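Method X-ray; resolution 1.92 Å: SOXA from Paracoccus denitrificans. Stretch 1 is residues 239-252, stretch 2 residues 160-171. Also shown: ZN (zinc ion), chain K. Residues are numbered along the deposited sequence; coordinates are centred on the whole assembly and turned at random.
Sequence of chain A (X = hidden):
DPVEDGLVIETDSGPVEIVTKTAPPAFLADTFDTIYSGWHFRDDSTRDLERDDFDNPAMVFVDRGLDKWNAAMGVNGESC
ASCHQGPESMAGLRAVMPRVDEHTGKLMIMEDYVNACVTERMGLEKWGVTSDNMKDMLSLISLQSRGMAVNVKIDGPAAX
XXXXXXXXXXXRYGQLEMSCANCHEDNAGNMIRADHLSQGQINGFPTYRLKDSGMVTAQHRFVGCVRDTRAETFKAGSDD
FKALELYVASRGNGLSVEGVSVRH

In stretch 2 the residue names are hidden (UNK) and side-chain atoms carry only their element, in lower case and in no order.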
# COMPACT_ATOMS: atom_id res chain seq x y z
N ASP A 239 7.95 15.97 0.42
CA ASP A 239 8.58 15.88 1.74
C ASP A 239 7.92 14.83 2.62
O ASP A 239 8.59 14.03 3.27
CB ASP A 239 8.58 17.25 2.44
CG ASP A 239 9.38 18.30 1.67
OD1 ASP A 239 10.13 17.89 0.74
OD2 ASP A 239 9.31 19.55 1.88
N ASP A 240 6.59 14.82 2.64
CA ASP A 240 5.86 13.88 3.49
C ASP A 240 6.07 12.41 3.01
O ASP A 240 6.19 11.50 3.83
CB ASP A 240 4.38 14.24 3.52
CG ASP A 240 3.98 15.17 4.71
OD1 ASP A 240 4.64 16.16 5.16
OD2 ASP A 240 2.92 15.10 5.25
N PHE A 241 6.14 12.18 1.70
CA PHE A 241 6.38 10.82 1.18
C PHE A 241 7.86 10.42 1.28
O PHE A 241 8.17 9.23 1.31
CB PHE A 241 5.84 10.65 -0.25
CG PHE A 241 4.40 10.16 -0.34
CD1 PHE A 241 3.83 9.98 -1.58
CD2 PHE A 241 3.62 9.88 0.79
CE1 PHE A 241 2.54 9.53 -1.72
CE2 PHE A 241 2.30 9.44 0.66
CZ PHE A 241 1.78 9.25 -0.58
N LYS A 242 8.77 11.40 1.34
CA LYS A 242 10.18 11.11 1.63
C LYS A 242 10.29 10.65 3.07
O LYS A 242 10.97 9.65 3.37
CB LYS A 242 11.05 12.35 1.46
CG LYS A 242 11.27 12.82 0.06
CD LYS A 242 12.40 13.81 0.06
CE LYS A 242 12.37 14.73 -1.15
NZ LYS A 242 13.57 15.68 -0.99
N ALA A 243 9.59 11.34 3.96
CA ALA A 243 9.52 10.90 5.36
C ALA A 243 8.87 9.53 5.53
O ALA A 243 9.35 8.70 6.29
CB ALA A 243 8.79 11.95 6.22
N LEU A 244 7.80 9.27 4.79
CA LEU A 244 7.14 7.97 4.81
C LEU A 244 8.10 6.89 4.30
O LEU A 244 8.14 5.82 4.86
CB LEU A 244 5.88 8.01 3.92
CG LEU A 244 5.00 6.78 3.88
CD1 LEU A 244 4.53 6.36 5.28
CD2 LEU A 244 3.79 7.03 2.95
N GLU A 245 8.84 7.17 3.23
CA GLU A 245 9.79 6.19 2.70
C GLU A 245 10.88 5.84 3.73
O GLU A 245 11.30 4.68 3.83
CB GLU A 245 10.43 6.63 1.35
CG GLU A 245 11.29 5.53 0.74
CD GLU A 245 11.77 5.79 -0.68
OE1 GLU A 245 12.91 5.37 -1.02
OE2 GLU A 245 11.02 6.38 -1.47
N LEU A 246 11.32 6.83 4.49
CA LEU A 246 12.29 6.61 5.58
C LEU A 246 11.70 5.71 6.65
O LEU A 246 12.34 4.74 7.09
CB LEU A 246 12.71 7.95 6.21
CG LEU A 246 13.58 7.93 7.48
CD1 LEU A 246 14.99 7.36 7.23
CD2 LEU A 246 13.67 9.33 8.07
N TYR A 247 10.48 6.03 7.05
CA TYR A 247 9.83 5.28 8.10
C TYR A 247 9.54 3.83 7.65
O TYR A 247 9.84 2.88 8.37
CB TYR A 247 8.56 5.99 8.57
CG TYR A 247 7.88 5.18 9.61
CD1 TYR A 247 8.39 5.10 10.90
CD2 TYR A 247 6.74 4.44 9.30
CE1 TYR A 247 7.77 4.31 11.87
CE2 TYR A 247 6.14 3.64 10.25
CZ TYR A 247 6.66 3.59 11.54
OH TYR A 247 6.05 2.77 12.47
N VAL A 248 8.98 3.67 6.45
CA VAL A 248 8.57 2.34 5.97
C VAL A 248 9.81 1.49 5.69
O VAL A 248 9.84 0.32 6.03
CB VAL A 248 7.64 2.43 4.74
CG1 VAL A 248 7.26 1.03 4.20
CG2 VAL A 248 6.36 3.15 5.10
N ALA A 249 10.85 2.08 5.11
CA ALA A 249 12.11 1.38 4.94
C ALA A 249 12.62 0.73 6.23
O ALA A 249 13.07 -0.41 6.23
CB ALA A 249 13.18 2.32 4.38
N SER A 250 12.56 1.48 7.32
CA SER A 250 13.08 1.05 8.62
C SER A 250 12.24 -0.07 9.20
O SER A 250 12.76 -0.85 9.99
CB SER A 250 13.19 2.23 9.59
OG SER A 250 11.92 2.63 10.10
N ARG A 251 10.96 -0.18 8.83
CA ARG A 251 10.14 -1.31 9.27
C ARG A 251 10.67 -2.65 8.75
O ARG A 251 10.35 -3.70 9.31
CB ARG A 251 8.67 -1.15 8.89
CG ARG A 251 7.96 0.03 9.59
CD ARG A 251 6.59 0.31 9.01
NE ARG A 251 5.64 -0.73 9.36
CZ ARG A 251 4.96 -0.76 10.50
NH1 ARG A 251 5.08 0.22 11.40
NH2 ARG A 251 4.11 -1.75 10.72
N GLY A 252 11.49 -2.63 7.71
CA GLY A 252 12.11 -3.84 7.21
C GLY A 252 13.59 -3.95 7.50
O GLY A 252 14.28 -4.74 6.86
N UNK A 160 13.36 13.20 13.56
CA UNK A 160 12.16 14.01 13.30
C UNK A 160 11.49 13.65 11.99
O UNK A 160 10.27 13.62 11.95
c UNK A 160 14.05 15.36 13.89
c UNK A 160 14.58 14.01 13.53
c UNK A 160 12.70 15.43 13.23
N UNK A 161 12.28 13.38 10.96
CA UNK A 161 11.78 12.87 9.69
C UNK A 161 11.05 11.54 9.89
O UNK A 161 9.95 11.35 9.40
c UNK A 161 12.93 12.68 8.71
c UNK A 161 14.98 16.25 7.53
o UNK A 161 15.61 17.39 7.12
c UNK A 161 15.51 15.46 8.54
c UNK A 161 14.85 14.32 8.92
c UNK A 161 13.77 15.90 6.92
c UNK A 161 13.63 13.95 8.31
c UNK A 161 13.13 14.75 7.31
N UNK A 162 11.66 10.65 10.66
CA UNK A 162 11.13 9.30 10.88
C UNK A 162 9.80 9.39 11.62
O UNK A 162 8.82 8.71 11.28
c UNK A 162 12.16 8.50 11.68
c UNK A 162 10.20 6.31 15.28
c UNK A 162 10.74 7.12 14.31
n UNK A 162 11.74 4.86 11.78
c UNK A 162 11.19 5.16 13.00
c UNK A 162 11.25 6.55 13.15
c UNK A 162 12.15 6.01 11.17
c UNK A 162 11.85 7.08 11.96
c UNK A 162 10.63 4.33 13.96
c UNK A 162 10.15 4.91 15.10
N UNK A 163 9.76 10.23 12.64
CA UNK A 163 8.54 10.50 13.39
C UNK A 163 7.43 11.07 12.50
O UNK A 163 6.27 10.74 12.67
c UNK A 163 8.81 11.50 14.54
o UNK A 163 7.49 9.75 16.40
c UNK A 163 9.52 10.93 15.76
c UNK A 163 8.74 9.86 16.51
o UNK A 163 9.41 9.11 17.25
N UNK A 164 7.79 11.93 11.57
CA UNK A 164 6.81 12.52 10.65
C UNK A 164 6.23 11.40 9.77
O UNK A 164 5.04 11.39 9.51
c UNK A 164 6.07 14.94 8.06
c UNK A 164 7.46 13.63 9.81
n UNK A 164 5.18 15.98 8.16
c UNK A 164 5.06 16.32 9.43
n UNK A 164 5.85 15.54 10.14
c UNK A 164 6.49 14.65 9.31
N UNK A 165 7.07 10.46 9.33
CA UNK A 165 6.62 9.33 8.54
C UNK A 165 5.76 8.38 9.36
O UNK A 165 4.76 7.85 8.88
N UNK A 166 6.15 8.16 10.62
CA UNK A 166 5.38 7.30 11.50
C UNK A 166 3.95 7.81 11.61
O UNK A 166 3.00 7.04 11.51
c UNK A 166 5.82 6.35 15.29
c UNK A 166 4.87 5.69 16.30
c UNK A 166 5.28 6.27 13.84
c UNK A 166 6.03 7.20 12.90
n UNK A 166 5.58 5.54 17.60
N UNK A 167 3.79 9.12 11.82
CA UNK A 167 2.45 9.70 11.94
C UNK A 167 1.58 9.41 10.69
O UNK A 167 0.42 9.04 10.82
c UNK A 167 1.30 11.84 12.79
c UNK A 167 2.56 11.21 12.22
o UNK A 167 2.27 14.01 12.34
c UNK A 167 1.22 13.35 12.60
o UNK A 167 0.09 13.89 12.72
N UNK A 168 2.16 9.58 9.51
CA UNK A 168 1.48 9.30 8.24
C UNK A 168 1.05 7.84 8.22
O UNK A 168 -0.10 7.55 7.90
c UNK A 168 1.82 9.20 5.66
c UNK A 168 3.74 11.61 6.03
c UNK A 168 2.69 11.16 7.02
c UNK A 168 2.41 9.66 7.02
N UNK A 169 1.95 6.93 8.61
CA UNK A 169 1.72 5.48 8.56
C UNK A 169 0.47 5.05 9.31
O UNK A 169 -0.25 4.15 8.86
c UNK A 169 2.37 0.89 8.94
c UNK A 169 2.40 2.22 9.41
c UNK A 169 3.43 1.63 6.93
c UNK A 169 3.45 2.92 7.40
c UNK A 169 2.94 4.68 9.11
c UNK A 169 2.88 0.61 7.68
c UNK A 169 2.94 3.24 8.64
o UNK A 169 2.88 -0.67 7.16
N UNK A 170 0.22 5.72 10.43
CA UNK A 170 -0.91 5.41 11.31
C UNK A 170 -2.11 6.36 11.15
O UNK A 170 -3.09 6.21 11.84
c UNK A 170 1.84 4.33 12.89
c UNK A 170 0.72 1.90 13.57
c UNK A 170 2.08 2.01 13.45
c UNK A 170 -0.42 5.42 12.76
o UNK A 170 2.85 0.90 13.68
c UNK A 170 0.47 4.23 13.03
c UNK A 170 2.66 3.21 13.12
c UNK A 170 -0.08 3.01 13.37
N UNK A 171 -2.04 7.32 10.23
CA UNK A 171 -3.17 8.23 9.99
C UNK A 171 -4.19 7.58 9.10
O UNK A 171 -3.85 7.00 8.07
c UNK A 171 -3.86 10.53 9.09
o UNK A 171 -1.91 10.25 10.34
c UNK A 171 -2.68 9.55 9.37
ZN ZN K . 4.10 16.95 6.67
O HOH W 1 3.22 -3.18 8.46

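Position 160 has three side-chain carbons that close a ring onto its own backbone N, pointing away from stretch 1 and touching none of it. This is Pro 160, whose missing N-H costs this interface nothing.

Position 161 carries one carbon, then a six-carbon ring bearing an oxygen; its CB packs 3.5 Å from Leu 246 CD2. This is Tyr 161, whose ring leads outward, leaving its polar end free of the apolar contact.

Position 162 shows one carbon, then fused five- and six-membered rings holding eight carbons and one nitrogen, which lies 2.8 Å from Ser 250 OG. This is Trp 162: NE1 donates a hydrogen bond to that oxygen, while one ring face receives the edge of Tyr 247. The indole thus offers both a donor and a broad apolar surface.

Position 163, three carbons with two oxygens on the third, faces away from stretch 1: Glu 163, its carboxylate readily solvated.

Position 164 has one carbon, then a five-membered ring of three carbons and two nitrogens, one of which binds the zinc that Asp 240 OD1 also binds. This is His 164, its imidazole a good zinc ligand. NE2 lies 2.1 Å from ZN and Asp 240 OD1 1.8 Å from ZN, so the metal bridges the helices.

Position 165 has no side-chain atoms; its CA lies 4.0 Å from Leu 244 CA and 3.6 Å from Ala 243 O, in a CA-H...O contact. This is Gly 165; a CB here would clash with that oxygen and with Tyr 247 CB.

Position 166 has four carbons in a row ending in nitrogen, and its CA sits over the Tyr 247 ring face: Lys 166, whose chain carries its amine into solvent.

Position 167 again has three carbons and two terminal oxygens, facing away: Glu 167, likewise easily solvated.

Position 168 has four carbons forked at the first, the longer arm's end 3.3 Å from Asp 240 O. This is Ile 168; CG2 meets Leu 244 CD1 at 3.9 Å, suiting a buried place.

Position 169 has one carbon, then a six-carbon ring with an oxygen, among Leu 244, Tyr 247, Val 248 and Arg 251, whose guanidinium stacks flat on it. This is Tyr 169; a water joins its OH to Arg 251 NH2.

Position 170 has the same phenol pattern, its oxygen 3.3 Å from Arg 251 NH1: Tyr 170, whose hydroxyl accepts that hydrogen bond while its ring edge lies by Tyr 247 OH.

Position 171, one carbon bearing an oxygen and a carbon, lies beyond reach: Thr 171, OG1 bonding back to Glu 167 O.

The helices cross at 90°, their axes approaching to 7.2 Å, a closeness for which Gly 165 leaves room. Tyr 247 and Tyr 169 pack as knobs into holes, while zinc and polar bonds add directed links.

Stretch 2, residues 160-171: PYWEHGKEIYYT
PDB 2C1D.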